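Local coordinates for peptidase M16 C-terminal domain-containing protein (Enterococcus faecalis, PDB 3D3Y), which is of unknown function but belongs to the M16 peptidase-like family, carries an inactive-type M16 domain and is probably able to bind a metal ion, at residues N53-P58 / N121-Q126; E198-I203 / T224-G229. One frame throughout, in Å; residues are numbered along the deposited sequence.

Contact 1. Residues N53-P58 / N121-Q126; sequences NSLNYP and NIQAGQ
Asn121 meets Asn53 and the backbone of Ser54 and Leu55 and contributes the largest single share of this contact, 98 of the 233 Å² buried between the segments. Its CG stands anti to the backbone N (chi1 -165°), beside the carbonyl carbon. ND2 of Asn121 donates to OD1 of Asn53 at 2.9 Å, with the donor 56° out of the acceptor's carbonyl plane and the two amide planes 74° apart, so the groups meet steeply turned rather than flat. CB of Asn121 lies 3.7 Å from Ser54 C. Two waters extend the join: one accepts from the backbone N of Asn121 and donates to Asn53 O, the other accepts from Asn121 ND2 and donates to Pro58 O at 2.6 Å. Ile122 contributes mainly backbone, its O being 4.0 Å from CD1 of Leu55. The Gln123 chain is bent at chi2, and its NE2 donates to Asn121 OD1 at 2.7 Å; the same NE2 lies 3.6 Å from Leu55 CD1. Beyond it, a type I' turn from Gln123 to Gln126 closes a beta hairpin. The loop 53-58 links helices 40-52 and 60-69, while the hairpin follows helix 105-118 and rests through Ile122 on Ala189 and Tyr192 of helix 185-198; Asn53 ND2 is also bonded to Thr131 of helix 129-148.

Contact 2. Residues E198-I203 / T224-G229; sequences EDQVDI and TPREEG. With EDO (1,2-ethanediol), chain I.
Arg226 and Gln200 reach across in opposite senses, each giving a side-chain N-H to a backbone carbonyl of the other segment. The arginine CG sits between its own backbone N and carbonyl carbon (chi1 77°), and further bends at chi2 and chi3 fold the chain back toward Thr224. NH1 donates to Asp199 O at 2.8 Å, the donor lying in the carbonyl plane and the acceptor only 6° from the guanidinium plane. NE and NH2 grip Thr224 O side-on, each at 2.8 Å, with that oxygen also in the guanidinium plane. Val201 CG2 comes to 3.9 Å from NH1, oblique to the group. Gln200 is bent at chi2 (62°); its NE2 donates to Glu227 O at 2.8 Å, almost straight at the hydrogen but above the carbonyl plane, while CD packs 3.3 Å from Gly229 O. An ethanediol, probably from the crystallisation liquor, lies near NH2 and takes a weak bond from Thr224 N. Leu196 O gives NH2 a further acceptor, whereas the carboxylate of Asp199 turns to Arg43 in a salt bridge. The polar bonds from Arg226 to both segments thus end on neutral carbonyls: without a carboxylate partner across the contact, the guanidinium bonds to the link between helix 185-198 and strand 200-207 through Asp199 O, while Gln200 makes the strand's own bond to the loop.

In the fold
The two contacts come in series along the chain, contact 1 closing before contact 2 opens. Their centres are 24 Å apart and their nearest atoms about 14 Å, so neither touches the other. Helix 185-198 connects them: the hairpin of contact 1 packs against its side, and its last residue, Glu198, begins contact 2. From there the chain enters strand 200-207, an inner strand of the six-stranded mixed sheet, between 12-18 and 24-34. Contact 1 joins an interhelical loop to the small hairpin that follows helix 105-118, whereas contact 2 fastens the loop preceding strand 244-251 to the sheet. That strand belongs to the separate five-stranded sheet, so the loop of contact 2 lies on the path, after helix 211-219, that leads from the first sheet to the second.

Contact 1. Residues N53-P58 / N121-Q126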
ATOM      1  N   ASN A  53       0.375  19.649  13.051  1.00 33.36           N
ATOM      2  CA  ASN A  53       1.148  20.686  13.736  1.00 32.77           C
ATOM      3  C   ASN A  53       2.308  20.043  14.475  1.00 32.59           C
ATOM      4  O   ASN A  53       2.387  18.802  14.558  1.00 32.49           O
ATOM      5  CB  ASN A  53       0.262  21.590  14.641  1.00 32.11           C
ATOM      6  CG  ASN A  53      -0.419  20.835  15.779  1.00 33.01           C
ATOM      7  OD1 ASN A  53       0.224  20.059  16.482  1.00 32.97           O
ATOM      8  ND2 ASN A  53      -1.738  21.096  15.986  1.00 29.17           N
ATOM      9  N   SER A  54       3.220  20.867  14.993  1.00 32.47           N
ATOM     10  CA  SER A  54       4.339  20.359  15.787  1.00 32.83           C
ATOM     11  C   SER A  54       4.561  21.316  16.957  1.00 33.16           C
ATOM     12  O   SER A  54       3.892  22.343  17.056  1.00 33.00           O
ATOM     13  CB  SER A  54       5.604  20.208  14.921  1.00 32.68           C
ATOM     14  OG  SER A  54       6.149  21.477  14.573  1.00 33.50           O
ATOM     15  N   LEU A  55       5.516  21.002  17.820  1.00 33.97           N
ATOM     16  CA  LEU A  55       5.777  21.855  18.998  1.00 35.25           C
ATOM     17  C   LEU A  55       5.981  23.330  18.622  1.00 35.77           C
ATOM     18  O   LEU A  55       5.454  24.234  19.288  1.00 35.76           O
ATOM     19  CB  LEU A  55       7.018  21.369  19.729  1.00 34.90           C
ATOM     20  CG  LEU A  55       7.284  22.018  21.078  1.00 36.32           C
ATOM     21  CD1 LEU A  55       6.206  21.582  22.084  1.00 36.65           C
ATOM     22  CD2 LEU A  55       8.698  21.655  21.547  1.00 36.56           C
ATOM     23  N   ASN A  56       6.775  23.565  17.580  1.00 35.50           N
ATOM     24  CA  ASN A  56       7.191  24.920  17.205  1.00 36.25           C
ATOM     25  C   ASN A  56       6.422  25.515  16.029  1.00 36.36           C
ATOM     26  O   ASN A  56       6.574  26.701  15.733  1.00 36.73           O
ATOM     27  CB  ASN A  56       8.706  24.977  16.984  1.00 36.20           C
ATOM     28  CG  ASN A  56       9.481  24.633  18.257  1.00 38.82           C
ATOM     29  OD1 ASN A  56       9.195  25.178  19.337  1.00 38.92           O
ATOM     30  ND2 ASN A  56      10.429  23.704  18.148  1.00 34.80           N
ATOM     31  N   TYR A  57       5.581  24.698  15.389  1.00 35.13           N
ATOM     32  CA  TYR A  57       4.540  25.177  14.470  1.00 35.55           C
ATOM     33  C   TYR A  57       3.191  24.684  15.017  1.00 36.18           C
ATOM     34  O   TYR A  57       2.594  23.746  14.472  1.00 35.36           O
ATOM     35  CB  TYR A  57       4.812  24.672  13.039  1.00 35.58           C
ATOM     36  CG  TYR A  57       6.218  25.003  12.609  1.00 35.50           C
ATOM     37  CD1 TYR A  57       6.598  26.323  12.389  1.00 34.97           C
ATOM     38  CD2 TYR A  57       7.189  24.002  12.481  1.00 36.65           C
ATOM     39  CE1 TYR A  57       7.906  26.646  12.036  1.00 35.08           C
ATOM     40  CE2 TYR A  57       8.514  24.324  12.102  1.00 37.39           C
ATOM     41  CZ  TYR A  57       8.853  25.654  11.893  1.00 35.92           C
ATOM     42  OH  TYR A  57      10.150  26.002  11.536  1.00 36.96           O
ATOM     43  N   PRO A  58       2.752  25.269  16.150  1.00 37.04           N
ATOM     44  CA  PRO A  58       1.688  24.679  16.997  1.00 38.12           C
ATOM     45  C   PRO A  58       0.278  24.672  16.441  1.00 39.29           C
ATOM     46  O   PRO A  58      -0.631  24.189  17.102  1.00 39.83           O
ATOM     47  CB  PRO A  58       1.747  25.507  18.291  1.00 38.33           C
ATOM     48  CG  PRO A  58       2.395  26.790  17.930  1.00 37.70           C
ATOM     49  CD  PRO A  58       3.321  26.495  16.751  1.00 37.62           C
ATOM     50  N   ASN A 121       4.251  17.846  18.774  1.00 29.82           N
ATOM     51  CA  ASN A 121       3.482  18.666  19.689  1.00 30.19           C
ATOM     52  C   ASN A 121       3.087  17.852  20.931  1.00 29.87           C
ATOM     53  O   ASN A 121       1.914  17.541  21.151  1.00 29.13           O
ATOM     54  CB  ASN A 121       2.258  19.235  18.961  1.00 30.28           C
ATOM     55  CG  ASN A 121       1.607  20.384  19.722  1.00 31.83           C
ATOM     56  OD1 ASN A 121       2.122  20.838  20.750  1.00 29.55           O
ATOM     57  ND2 ASN A 121       0.453  20.863  19.214  1.00 32.22           N
ATOM     58  N   ILE A 122       4.100  17.481  21.710  1.00 29.84           N
ATOM     59  CA  ILE A 122       3.906  16.699  22.925  1.00 30.44           C
ATOM     60  C   ILE A 122       4.334  17.557  24.091  1.00 31.24           C
ATOM     61  O   ILE A 122       5.405  18.206  24.028  1.00 31.47           O
ATOM     62  CB  ILE A 122       4.747  15.374  22.893  1.00 29.79           C
ATOM     63  CG1 ILE A 122       4.365  14.509  21.663  1.00 31.25           C
ATOM     64  CG2 ILE A 122       4.651  14.613  24.259  1.00 30.71           C
ATOM     65  CD1 ILE A 122       5.169  13.248  21.524  1.00 31.21           C
ATOM     66  N   GLN A 123       3.497  17.590  25.137  1.00 31.23           N
ATOM     67  CA  GLN A 123       3.830  18.276  26.384  1.00 32.22           C
ATOM     68  C   GLN A 123       3.739  17.329  27.552  1.00 32.00           C
ATOM     69  O   GLN A 123       2.714  16.662  27.744  1.00 31.75           O
ATOM     70  CB  GLN A 123       2.901  19.461  26.664  1.00 33.13           C
ATOM     71  CG  GLN A 123       3.132  20.647  25.747  1.00 36.37           C
ATOM     72  CD  GLN A 123       2.365  20.480  24.481  1.00 41.51           C
ATOM     73  OE1 GLN A 123       1.300  19.845  24.484  1.00 40.08           O
ATOM     74  NE2 GLN A 123       2.875  21.042  23.384  1.00 43.24           N
ATOM     75  N   ALA A 124       4.804  17.284  28.347  1.00 32.32           N
ATOM     76  CA  ALA A 124       4.893  16.348  29.494  1.00 32.07           C
ATOM     77  C   ALA A 124       4.292  14.979  29.159  1.00 32.06           C
ATOM     78  O   ALA A 124       3.391  14.476  29.846  1.00 32.28           O
ATOM     79  CB  ALA A 124       4.274  16.957  30.739  1.00 31.62           C
ATOM     80  N   GLY A 125       4.801  14.393  28.078  1.00 31.60           N
ATOM     81  CA  GLY A 125       4.476  13.034  27.657  1.00 31.57           C
ATOM     82  C   GLY A 125       3.149  12.740  27.016  1.00 31.36           C
ATOM     83  O   GLY A 125       2.806  11.566  26.847  1.00 32.51           O
ATOM     84  N   GLN A 126       2.361  13.769  26.693  1.00 30.17           N
ATOM     85  CA  GLN A 126       1.100  13.557  25.969  1.00 30.18           C
ATOM     86  C   GLN A 126       0.979  14.528  24.814  1.00 30.30           C
ATOM     87  O   GLN A 126       1.376  15.701  24.935  1.00 29.35           O
ATOM     88  CB  GLN A 126      -0.115  13.719  26.894  1.00 29.84           C
ATOM     89  CG  GLN A 126      -0.134  12.737  28.079  1.00 30.77           C
ATOM     90  CD  GLN A 126      -1.394  12.854  28.915  1.00 31.63           C
ATOM     91  OE1 GLN A 126      -2.418  13.340  28.434  1.00 33.15           O
ATOM     92  NE2 GLN A 126      -1.325  12.409  30.181  1.00 32.74           N
TER
HETATM   93  O   HOH W   1       3.354  16.675  16.417  1.00 24.19           O
HETATM   94  O   HOH W   2      -1.171  23.431  19.524  1.00 45.29           O

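Contact 2. Residues E198-I203 / T224-G229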
ATOM      1  N   GLU A 198      12.905   2.587  17.568  1.00 33.65           N
ATOM      2  CA  GLU A 198      12.953   1.165  17.142  1.00 34.01           C
ATOM      3  C   GLU A 198      12.841   0.855  15.626  1.00 33.37           C
ATOM      4  O   GLU A 198      13.343  -0.171  15.166  1.00 33.92           O
ATOM      5  CB  GLU A 198      11.905   0.336  17.921  1.00 34.33           C
ATOM      6  CG  GLU A 198      11.928   0.591  19.431  1.00 36.68           C
ATOM      7  CD  GLU A 198      11.220  -0.480  20.264  1.00 36.31           C
ATOM      8  OE1 GLU A 198      10.351  -1.222  19.745  1.00 36.80           O
ATOM      9  OE2 GLU A 198      11.535  -0.551  21.460  1.00 40.21           O
ATOM     10  N   ASP A 199      12.186   1.712  14.859  1.00 32.58           N
ATOM     11  CA  ASP A 199      11.901   1.370  13.467  1.00 33.04           C
ATOM     12  C   ASP A 199      13.178   1.468  12.634  1.00 32.88           C
ATOM     13  O   ASP A 199      14.069   2.279  12.939  1.00 32.27           O
ATOM     14  CB  ASP A 199      10.851   2.319  12.859  1.00 31.92           C
ATOM     15  CG  ASP A 199       9.385   1.940  13.190  1.00 33.97           C
ATOM     16  OD1 ASP A 199       9.074   1.230  14.194  1.00 33.67           O
ATOM     17  OD2 ASP A 199       8.505   2.421  12.418  1.00 34.32           O
ATOM     18  N   GLN A 200      13.262   0.658  11.578  1.00 32.60           N
ATOM     19  CA  GLN A 200      14.279   0.868  10.547  1.00 32.99           C
ATOM     20  C   GLN A 200      13.868   2.111   9.767  1.00 32.90           C
ATOM     21  O   GLN A 200      12.698   2.274   9.400  1.00 33.74           O
ATOM     22  CB  GLN A 200      14.422  -0.350   9.628  1.00 31.80           C
ATOM     23  CG  GLN A 200      15.120  -1.551  10.319  1.00 33.15           C
ATOM     24  CD  GLN A 200      14.320  -2.049  11.523  1.00 34.47           C
ATOM     25  OE1 GLN A 200      13.125  -2.355  11.412  1.00 34.55           O
ATOM     26  NE2 GLN A 200      14.974  -2.127  12.679  1.00 34.51           N
ATOM     27  N   VAL A 201      14.819   3.008   9.540  1.00 32.54           N
ATOM     28  CA  VAL A 201      14.499   4.289   8.915  1.00 31.12           C
ATOM     29  C   VAL A 201      15.325   4.398   7.643  1.00 31.48           C
ATOM     30  O   VAL A 201      16.529   4.128   7.659  1.00 29.94           O
ATOM     31  CB  VAL A 201      14.833   5.477   9.873  1.00 32.28           C
ATOM     32  CG1 VAL A 201      14.489   6.827   9.208  1.00 29.23           C
ATOM     33  CG2 VAL A 201      14.051   5.351  11.174  1.00 32.08           C
ATOM     34  N   ASP A 202      14.674   4.761   6.544  1.00 30.52           N
ATOM     35  CA  ASP A 202      15.392   5.009   5.293  1.00 31.48           C
ATOM     36  C   ASP A 202      14.925   6.342   4.721  1.00 30.77           C
ATOM     37  O   ASP A 202      13.732   6.659   4.710  1.00 31.41           O
ATOM     38  CB  ASP A 202      15.221   3.843   4.297  1.00 31.12           C
ATOM     39  CG  ASP A 202      16.011   2.625   4.710  1.00 33.61           C
ATOM     40  OD1 ASP A 202      17.208   2.534   4.363  1.00 36.08           O
ATOM     41  OD2 ASP A 202      15.447   1.766   5.425  1.00 37.32           O
ATOM     42  N   ILE A 203      15.892   7.144   4.298  1.00 31.61           N
ATOM     43  CA  ILE A 203      15.628   8.501   3.841  1.00 30.99           C
ATOM     44  C   ILE A 203      16.093   8.550   2.417  1.00 32.18           C
ATOM     45  O   ILE A 203      17.230   8.113   2.098  1.00 31.14           O
ATOM     46  CB  ILE A 203      16.402   9.534   4.682  1.00 31.58           C
ATOM     47  CG1 ILE A 203      15.958   9.431   6.140  1.00 31.50           C
ATOM     48  CG2 ILE A 203      16.172  10.949   4.126  1.00 29.64           C
ATOM     49  CD1 ILE A 203      16.763  10.302   7.106  1.00 36.94           C
ATOM     50  N   THR A 224      19.006   7.778  17.247  1.00 35.44           N
ATOM     51  CA  THR A 224      19.890   6.841  17.961  1.00 36.74           C
ATOM     52  C   THR A 224      19.990   5.544  17.144  1.00 35.90           C
ATOM     53  O   THR A 224      19.106   5.273  16.315  1.00 36.14           O
ATOM     54  CB  THR A 224      19.322   6.541  19.341  1.00 37.26           C
ATOM     55  OG1 THR A 224      17.944   6.161  19.197  1.00 40.69           O
ATOM     56  CG2 THR A 224      19.403   7.802  20.220  1.00 38.92           C
ATOM     57  N   PRO A 225      21.054   4.732  17.374  1.00 35.41           N
ATOM     58  CA  PRO A 225      21.233   3.474  16.650  1.00 34.82           C
ATOM     59  C   PRO A 225      20.098   2.526  16.953  1.00 34.42           C
ATOM     60  O   PRO A 225      19.515   2.570  18.031  1.00 34.28           O
ATOM     61  CB  PRO A 225      22.567   2.893  17.226  1.00 34.03           C
ATOM     62  CG  PRO A 225      23.221   4.026  17.858  1.00 35.90           C
ATOM     63  CD  PRO A 225      22.147   4.969  18.329  1.00 35.07           C
ATOM     64  N   ARG A 226      19.734   1.712  15.978  1.00 34.60           N
ATOM     65  CA  ARG A 226      18.795   0.619  16.241  1.00 35.02           C
ATOM     66  C   ARG A 226      19.131  -0.530  15.314  1.00 35.30           C
ATOM     67  O   ARG A 226      20.074  -0.435  14.531  1.00 35.82           O
ATOM     68  CB  ARG A 226      17.313   1.074  16.150  1.00 34.21           C
ATOM     69  CG  ARG A 226      16.750   1.256  14.738  1.00 33.69           C
ATOM     70  CD  ARG A 226      17.198   2.548  14.002  1.00 33.85           C
ATOM     71  NE  ARG A 226      17.215   3.754  14.835  1.00 32.50           N
ATOM     72  CZ  ARG A 226      16.155   4.491  15.173  1.00 29.98           C
ATOM     73  NH1 ARG A 226      14.924   4.193  14.761  1.00 31.28           N
ATOM     74  NH2 ARG A 226      16.334   5.555  15.948  1.00 31.02           N
ATOM     75  N   GLU A 227      18.388  -1.622  15.429  1.00 36.59           N
ATOM     76  CA  GLU A 227      18.609  -2.813  14.610  1.00 37.88           C
ATOM     77  C   GLU A 227      18.569  -2.471  13.127  1.00 37.17           C
ATOM     78  O   GLU A 227      17.727  -1.687  12.680  1.00 35.50           O
ATOM     79  CB  GLU A 227      17.549  -3.872  14.929  1.00 38.34           C
ATOM     80  CG  GLU A 227      17.610  -4.395  16.355  1.00 43.77           C
ATOM     81  CD  GLU A 227      18.779  -5.342  16.594  1.00 51.74           C
ATOM     82  OE1 GLU A 227      19.792  -5.258  15.851  1.00 55.21           O
ATOM     83  OE2 GLU A 227      18.695  -6.174  17.535  1.00 54.79           O
ATOM     84  N   GLU A 228      19.479  -3.069  12.372  1.00 36.53           N
ATOM     85  CA  GLU A 228      19.544  -2.845  10.927  1.00 37.06           C
ATOM     86  C   GLU A 228      18.546  -3.720  10.134  1.00 36.42           C
ATOM     87  O   GLU A 228      17.970  -3.269   9.133  1.00 35.56           O
ATOM     88  CB  GLU A 228      20.980  -3.068  10.442  1.00 38.07           C
ATOM     89  CG  GLU A 228      21.223  -2.685   8.997  1.00 42.63           C
ATOM     90  CD  GLU A 228      21.381  -1.184   8.768  1.00 47.03           C
ATOM     91  OE1 GLU A 228      22.115  -0.501   9.514  1.00 49.92           O
ATOM     92  OE2 GLU A 228      20.791  -0.697   7.798  1.00 48.37           O
ATOM     93  N   GLY A 229      18.332  -4.951  10.592  1.00 35.18           N
ATOM     94  CA  GLY A 229      17.401  -5.881   9.949  1.00 35.07           C
ATOM     95  C   GLY A 229      15.939  -5.435   9.967  1.00 34.91           C
ATOM     96  O   GLY A 229      15.389  -5.099  11.010  1.00 34.67           O
TER
HETATM   97  C1  EDO I 430      15.787   7.680  18.288  1.00 46.43           C
HETATM   98  O1  EDO I 430      15.880   8.597  17.210  1.00 45.18           O
HETATM   99  C2  EDO I 430      15.209   8.389  19.496  1.00 48.13           C
HETATM  100  O2  EDO I 430      15.314   7.469  20.578  1.00 49.87           O